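Local atomic coordinates of galactofuranose-binding protein YtfQ (Escherichia coli, PDB entry 2VK2), a protein that binds alpha- and beta-galactofuranose in the periplasm as the solute-binding component of the YtfQRT-YjfF ABC transporter. Residues K176-M179 / E180-K184. Sequence-based numbering, arbitrary orientation.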
ATOM      1  N   LYS A 176       3.690 -15.697  -2.438  1.00 11.41           N
ATOM      2  CA  LYS A 176       4.226 -17.035  -2.191  1.00 11.83           C
ATOM      3  C   LYS A 176       4.664 -17.709  -3.493  1.00 11.94           C
ATOM      4  O   LYS A 176       5.761 -18.257  -3.571  1.00 12.09           O
ATOM      5  CB  LYS A 176       3.192 -17.911  -1.475  1.00 11.99           C
ATOM      6  CG  LYS A 176       3.714 -19.299  -1.119  1.00 12.16           C
ATOM      7  CD  LYS A 176       2.698 -20.101  -0.332  1.00 12.60           C
ATOM      8  CE  LYS A 176       3.270 -21.446   0.073  1.00 13.58           C
ATOM      9  NZ  LYS A 176       2.262 -22.291   0.762  1.00 15.13           N
ATOM     10  N   GLU A 177       3.799 -17.665  -4.502  1.00 12.21           N
ATOM     11  CA  GLU A 177       4.078 -18.274  -5.805  1.00 12.53           C
ATOM     12  C   GLU A 177       5.351 -17.706  -6.434  1.00 11.92           C
ATOM     13  O   GLU A 177       6.204 -18.454  -6.918  1.00 11.86           O
ATOM     14  CB  GLU A 177       2.887 -18.054  -6.739  1.00 12.65           C
ATOM     15  CG  GLU A 177       3.047 -18.607  -8.148  1.00 13.53           C
ATOM     16  CD  GLU A 177       1.932 -18.153  -9.068  1.00 14.60           C
ATOM     17  OE1 GLU A 177       0.765 -18.144  -8.626  1.00 17.61           O
ATOM     18  OE2 GLU A 177       2.221 -17.797 -10.231  1.00 17.91           O
ATOM     19  N   VAL A 178       5.475 -16.384  -6.424  1.00 11.40           N
ATOM     20  CA  VAL A 178       6.639 -15.731  -7.012  1.00 11.22           C
ATOM     21  C   VAL A 178       7.902 -16.029  -6.199  1.00 10.98           C
ATOM     22  O   VAL A 178       8.954 -16.312  -6.773  1.00 10.91           O
ATOM     23  CB  VAL A 178       6.415 -14.213  -7.164  1.00 11.12           C
ATOM     24  CG1 VAL A 178       7.677 -13.525  -7.659  1.00 11.34           C
ATOM     25  CG2 VAL A 178       5.254 -13.953  -8.117  1.00 11.30           C
ATOM     26  N   MET A 179       7.800 -15.991  -4.872  1.00 10.86           N
ATOM     27  CA  MET A 179       8.942 -16.335  -4.022  1.00 10.98           C
ATOM     28  C   MET A 179       9.411 -17.772  -4.265  1.00 11.48           C
ATOM     29  O   MET A 179      10.615 -18.029  -4.296  1.00 11.28           O
ATOM     30  CB  MET A 179       8.624 -16.142  -2.536  1.00 10.80           C
ATOM     31  CG  MET A 179       9.842 -16.254  -1.620  1.00 10.71           C
ATOM     32  SD  MET A 179      11.027 -14.923  -1.888  1.00 10.52           S
ATOM     33  CE  MET A 179      12.458 -15.558  -1.015  1.00 10.65           C
ATOM     34  N   GLU A 180       8.467 -18.699  -4.431  1.00 12.14           N
ATOM     35  CA  GLU A 180       8.808 -20.087  -4.770  1.00 13.08           C
ATOM     36  C   GLU A 180       9.651 -20.155  -6.042  1.00 13.08           C
ATOM     37  O   GLU A 180      10.640 -20.885  -6.097  1.00 13.24           O
ATOM     38  CB  GLU A 180       7.546 -20.937  -4.945  1.00 13.16           C
ATOM     39  CG  GLU A 180       6.849 -21.309  -3.642  1.00 14.21           C
ATOM     40  CD  GLU A 180       5.460 -21.900  -3.850  1.00 14.69           C
ATOM     41  OE1 GLU A 180       4.896 -21.763  -4.957  1.00 17.15           O
ATOM     42  OE2 GLU A 180       4.925 -22.507  -2.898  1.00 17.01           O
ATOM     43  N   SER A 181       9.263 -19.384  -7.057  1.00 13.28           N
ATOM     44  CA  SER A 181      10.008 -19.344  -8.316  1.00 13.48           C
ATOM     45  C   SER A 181      11.402 -18.739  -8.127  1.00 13.07           C
ATOM     46  O   SER A 181      12.367 -19.209  -8.730  1.00 13.18           O
ATOM     47  CB  SER A 181       9.233 -18.574  -9.393  1.00 13.74           C
ATOM     48  OG  SER A 181       9.304 -17.174  -9.195  1.00 15.24           O
ATOM     49  N   PHE A 182      11.504 -17.702  -7.296  1.00 12.67           N
ATOM     50  CA  PHE A 182      12.799 -17.090  -6.989  1.00 12.49           C
ATOM     51  C   PHE A 182      13.724 -18.075  -6.273  1.00 12.46           C
ATOM     52  O   PHE A 182      14.905 -18.171  -6.599  1.00 12.29           O
ATOM     53  CB  PHE A 182      12.638 -15.840  -6.113  1.00 12.43           C
ATOM     54  CG  PHE A 182      12.002 -14.651  -6.805  1.00 12.34           C
ATOM     55  CD1 PHE A 182      11.850 -14.586  -8.189  1.00 12.62           C
ATOM     56  CD2 PHE A 182      11.594 -13.564  -6.046  1.00 12.19           C
ATOM     57  CE1 PHE A 182      11.274 -13.470  -8.788  1.00 12.84           C
ATOM     58  CE2 PHE A 182      11.031 -12.447  -6.642  1.00 12.37           C
ATOM     59  CZ  PHE A 182      10.868 -12.402  -8.009  1.00 12.67           C
ATOM     60  N   ILE A 183      13.180 -18.792  -5.293  1.00 12.64           N
ATOM     61  CA  ILE A 183      13.949 -19.779  -4.532  1.00 13.12           C
ATOM     62  C   ILE A 183      14.502 -20.870  -5.450  1.00 13.77           C
ATOM     63  O   ILE A 183      15.684 -21.210  -5.374  1.00 13.81           O
ATOM     64  CB  ILE A 183      13.089 -20.406  -3.409  1.00 12.93           C
ATOM     65  CG1 ILE A 183      12.845 -19.381  -2.297  1.00 12.88           C
ATOM     66  CG2 ILE A 183      13.763 -21.645  -2.827  1.00 12.94           C
ATOM     67  CD1 ILE A 183      11.782 -19.795  -1.303  1.00 13.01           C
ATOM     68  N   LYS A 184      13.652 -21.396  -6.328  1.00 14.67           N
ATOM     69  CA  LYS A 184      14.064 -22.431  -7.281  1.00 15.71           C
ATOM     70  C   LYS A 184      15.094 -21.926  -8.297  1.00 15.58           C
ATOM     71  O   LYS A 184      15.927 -22.702  -8.775  1.00 15.77           O
ATOM     72  CB  LYS A 184      12.847 -23.000  -8.014  1.00 16.07           C
ATOM     73  CG  LYS A 184      11.937 -23.835  -7.131  1.00 16.77           C
ATOM     74  CD  LYS A 184      10.677 -24.247  -7.867  1.00 17.18           C
ATOM     75  CE  LYS A 184       9.661 -24.873  -6.925  1.00 18.20           C
ATOM     76  NZ  LYS A 184       8.364 -25.137  -7.606  1.00 19.58           N
TER
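Val178 lays its CG1 methyl over one face of the Phe182 ring, a CH-pi contact 3.8 Å from CG1 to the ring centroid and displaced toward the CZ side of the ring. The pair is one turn apart on helix 172-185. CG1 stands anti to the valine's backbone N (chi1 175°), which swings it along the helix toward the phenylalanine. Val178 O receives two donors: Phe182 N at 3.0 Å, in the carbonyl plane, and Ser181 OG at 2.6 Å, from a more bent approach (C=O...OG 129°). The serine hydroxyl reaches back because chi1 of 77° puts OG between its own N and carbonyl carbon. Further round the helix, Met179 and Ile183 run across each other, Met179 CG lying 4.1 Å from Ile183 CD1. Glu180 runs back over the Lys176 carbonyl, its CG 3.2 Å from Lys176 O, which brings OE2 within 3.6 Å of Lys176 CE. Lys176 NZ stays 4.5 Å from that OE2, too far for a salt bridge, and pairs instead with Glu212. With an alanine at Glu180, the Lys176 methylenes would probably lose their carboxylate neighbour and the ammonium some of the negative charge nearby. In this lobe of the periplasmic binding protein fold, away from the sugar site, Val178 and Phe182 thus lie on strands 129-135 and 160-167 of the mixed sheet, while Lys176 bridges to Glu212 of helix 200-212.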